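Local structure of diaminopropionate ammonia-lyase (Escherichia coli, 4D9N) at residues 48-53 / 60-65. The protein uses pyridoxal 5'-phosphate to catalyse the alpha,beta-elimination of both L- and D-2,3-diaminopropionate, giving pyruvate and ammonia, and works as a homodimer. Sequence-based numbering, arbitrary orientation.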
ATOM      1  N   CYS A  48       4.190  10.078 -13.070  1.00 37.09           N
ATOM      2  CA  CYS A  48       4.095   8.622 -13.066  1.00 37.44           C
ATOM      3  C   CYS A  48       2.931   8.128 -13.919  1.00 37.81           C
ATOM      4  O   CYS A  48       1.800   8.609 -13.783  1.00 37.36           O
ATOM      5  CB  CYS A  48       3.971   8.102 -11.636  1.00 36.80           C
ATOM      6  SG  CYS A  48       5.300   8.636 -10.527  1.00 37.31           S
ATOM      7  N   ALA A  49       3.226   7.176 -14.801  1.00 38.67           N
ATOM      8  CA  ALA A  49       2.226   6.567 -15.675  1.00 39.24           C
ATOM      9  C   ALA A  49       1.642   5.313 -15.034  1.00 39.04           C
ATOM     10  O   ALA A  49       2.311   4.279 -14.941  1.00 39.45           O
ATOM     11  CB  ALA A  49       2.829   6.242 -17.036  1.00 40.37           C
ATOM     12  N   LEU A  50       0.394   5.418 -14.590  1.00 38.58           N
ATOM     13  CA  LEU A  50      -0.298   4.297 -13.962  1.00 38.53           C
ATOM     14  C   LEU A  50      -1.104   3.514 -14.997  1.00 39.64           C
ATOM     15  O   LEU A  50      -2.336   3.543 -14.995  1.00 39.69           O
ATOM     16  CB  LEU A  50      -1.196   4.785 -12.819  1.00 37.52           C
ATOM     17  CG  LEU A  50      -0.554   5.647 -11.726  1.00 36.67           C
ATOM     18  CD1 LEU A  50      -1.599   6.083 -10.710  1.00 35.93           C
ATOM     19  CD2 LEU A  50       0.595   4.917 -11.043  1.00 36.55           C
ATOM     20  N   ASP A  51      -0.387   2.813 -15.874  1.00 40.80           N
ATOM     21  CA  ASP A  51      -0.984   2.094 -17.003  1.00 42.12           C
ATOM     22  C   ASP A  51      -2.001   1.034 -16.584  1.00 42.16           C
ATOM     23  O   ASP A  51      -3.077   0.929 -17.179  1.00 42.74           O
ATOM     24  CB  ASP A  51       0.108   1.442 -17.862  1.00 43.36           C
ATOM     25  CG  ASP A  51       0.969   2.456 -18.606  1.00 44.05           C
ATOM     26  OD1 ASP A  51       0.650   3.671 -18.594  1.00 43.69           O
ATOM     27  OD2 ASP A  51       1.973   2.027 -19.215  1.00 45.04           O
ATOM     28  N   ASP A  52      -1.655   0.259 -15.560  1.00 41.59           N
ATOM     29  CA  ASP A  52      -2.483  -0.860 -15.121  1.00 41.72           C
ATOM     30  C   ASP A  52      -3.753  -0.411 -14.406  1.00 41.20           C
ATOM     31  O   ASP A  52      -4.793  -1.063 -14.519  1.00 41.88           O
ATOM     32  CB  ASP A  52      -1.669  -1.824 -14.254  1.00 41.40           C
ATOM     33  CG  ASP A  52      -0.547  -2.505 -15.029  1.00 42.36           C
ATOM     34  OD1 ASP A  52      -0.541  -2.433 -16.276  1.00 43.44           O
ATOM     35  OD2 ASP A  52       0.333  -3.118 -14.394  1.00 42.11           O
ATOM     36  N   LEU A  53      -3.672   0.703 -13.684  1.00 40.42           N
ATOM     37  CA  LEU A  53      -4.841   1.269 -13.011  1.00 40.02           C
ATOM     38  C   LEU A  53      -5.811   1.872 -14.026  1.00 40.88           C
ATOM     39  O   LEU A  53      -7.034   1.801 -13.850  1.00 41.02           O
ATOM     40  CB  LEU A  53      -4.422   2.329 -11.987  1.00 38.70           C
ATOM     41  CG  LEU A  53      -5.506   2.824 -11.027  1.00 37.99           C
ATOM     42  CD1 LEU A  53      -5.842   1.761  -9.990  1.00 37.78           C
ATOM     43  CD2 LEU A  53      -5.078   4.118 -10.352  1.00 37.12           C
ATOM     44  N   LYS A  60      -7.575   5.316 -21.053  1.00 46.16           N
ATOM     45  CA  LYS A  60      -6.347   5.015 -21.789  1.00 46.78           C
ATOM     46  C   LYS A  60      -5.110   5.136 -20.903  1.00 45.52           C
ATOM     47  O   LYS A  60      -4.275   4.232 -20.875  1.00 45.70           O
ATOM     48  CB  LYS A  60      -6.208   5.896 -23.039  1.00 47.96           C
ATOM     49  CG  LYS A  60      -5.031   5.518 -23.936  1.00 49.05           C
ATOM     50  CD  LYS A  60      -4.986   6.337 -25.221  1.00 50.40           C
ATOM     51  CE  LYS A  60      -5.923   5.786 -26.290  1.00 52.11           C
ATOM     52  NZ  LYS A  60      -5.546   4.414 -26.736  1.00 53.05           N
ATOM     53  N   LYS A  61      -5.005   6.252 -20.187  1.00 44.30           N
ATOM     54  CA  LYS A  61      -3.859   6.526 -19.321  1.00 43.06           C
ATOM     55  C   LYS A  61      -4.227   7.421 -18.148  1.00 41.47           C
ATOM     56  O   LYS A  61      -5.055   8.327 -18.277  1.00 41.34           O
ATOM     57  CB  LYS A  61      -2.714   7.163 -20.116  1.00 43.76           C
ATOM     58  CG  LYS A  61      -1.694   6.165 -20.641  1.00 44.88           C
ATOM     59  CD  LYS A  61      -0.678   6.827 -21.559  1.00 45.82           C
ATOM     60  CE  LYS A  61       0.501   5.906 -21.842  1.00 46.63           C
ATOM     61  NZ  LYS A  61       1.384   5.746 -20.651  1.00 45.75           N
ATOM     62  N   ILE A  62      -3.612   7.145 -17.000  1.00 40.16           N
ATOM     63  CA  ILE A  62      -3.683   8.024 -15.837  1.00 38.74           C
ATOM     64  C   ILE A  62      -2.262   8.465 -15.497  1.00 38.17           C
ATOM     65  O   ILE A  62      -1.374   7.631 -15.301  1.00 38.28           O
ATOM     66  CB  ILE A  62      -4.349   7.333 -14.625  1.00 38.11           C
ATOM     67  CG1 ILE A  62      -5.788   6.927 -14.968  1.00 38.50           C
ATOM     68  CG2 ILE A  62      -4.321   8.242 -13.398  1.00 36.95           C
ATOM     69  CD1 ILE A  62      -6.401   5.918 -14.021  1.00 38.21           C
ATOM     70  N   LEU A  63      -2.052   9.778 -15.453  1.00 37.71           N
ATOM     71  CA  LEU A  63      -0.733  10.347 -15.184  1.00 37.28           C
ATOM     72  C   LEU A  63      -0.754  11.169 -13.901  1.00 36.00           C
ATOM     73  O   LEU A  63      -1.595  12.056 -13.741  1.00 35.78           O
ATOM     74  CB  LEU A  63      -0.267  11.210 -16.362  1.00 38.17           C
ATOM     75  CG  LEU A  63      -0.215  10.547 -17.744  1.00 39.53           C
ATOM     76  CD1 LEU A  63      -0.037  11.588 -18.840  1.00 40.30           C
ATOM     77  CD2 LEU A  63       0.876   9.488 -17.817  1.00 39.99           C
ATOM     78  N   VAL A  64       0.164  10.867 -12.987  1.00 35.06           N
ATOM     79  CA  VAL A  64       0.184  11.524 -11.683  1.00 33.71           C
ATOM     80  C   VAL A  64       1.467  12.321 -11.457  1.00 33.32           C
ATOM     81  O   VAL A  64       2.565  11.762 -11.445  1.00 33.52           O
ATOM     82  CB  VAL A  64      -0.043  10.524 -10.526  1.00 33.27           C
ATOM     83  CG1 VAL A  64      -0.099  11.247  -9.191  1.00 32.42           C
ATOM     84  CG2 VAL A  64      -1.332   9.740 -10.738  1.00 33.60           C
ATOM     85  N   LYS A  65       1.307  13.632 -11.292  1.00 32.72           N
ATOM     86  CA  LYS A  65       2.408  14.529 -10.961  1.00 32.27           C
ATOM     87  C   LYS A  65       2.693  14.415  -9.468  1.00 31.44           C
ATOM     88  O   LYS A  65       1.888  14.849  -8.641  1.00 30.90           O
ATOM     89  CB  LYS A  65       2.046  15.970 -11.340  1.00 32.18           C
ATOM     90  CG  LYS A  65       3.184  16.977 -11.252  1.00 32.24           C
ATOM     91  CD  LYS A  65       4.287  16.661 -12.248  1.00 33.07           C
ATOM     92  CE  LYS A  65       5.272  17.810 -12.367  1.00 33.45           C
ATOM     93  NZ  LYS A  65       6.565  17.340 -12.930  1.00 34.19           N
TER
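Cys48 and Val64 form an antiparallel hydrogen-bonded pair that joins strand 47-49, the outermost strand within this chain on its side of the seven-stranded mixed sheet, to strand 61-66. Segments 48-53 and 60-65 belong to a strand-helix-strand unit of the fold type II of PLP enzymes, that of the tryptophan synthase beta family: the outer strand runs into helix 51-57, and the chain returns as strand 61-66, whose other edge pairs with strand 370-375.

Three backbone bonds establish the register. Val64 O accepts a hydrogen bond from Cys48 N at 2.8 Å, the donor sitting out of the carbonyl plane, whereas Val64 N lies in the carbonyl plane of Cys48 O. The third, from Leu50 N to Ile62 O at 2.9 Å, is almost collinear with the carbonyl (C=O...N angle 171°); it extends the backbone bonding one residue past the strand, to Leu50 at the N-cap position of helix 51-57. Between these bonds, Ala49 faces Leu63 as a non-hydrogen-bonded pair, and Leu63 CA makes a CA-H...O contact of 3.4 Å with Cys48 O.

The apolar contacts divide between the two faces. On the face of Val64, Leu50 CD1 meets Val64 CG2 at 3.7 Å, while Leu53 CD2 reaches Ile62 CD1 more loosely; Leu324 and Val323 of helix 315-325 pack on the two leucines. On the other face, Leu63 CD2 lies 3.9 Å from Ala49 CB.

The charged contact runs along this second face. The Asp51 and Lys61 side chains lie side by side, the lysine extended through CE and bent at its last bond (chi4 -72°), with NZ at Asp51 OD1. A methionine in place of Lys61 would probably leave the Asp51 carboxylate without this cationic mate. The salt bridge joins Lys61 NZ to the syn side of Asp51 OD1 at 3.0 Å, 19° out of the carboxylate plane.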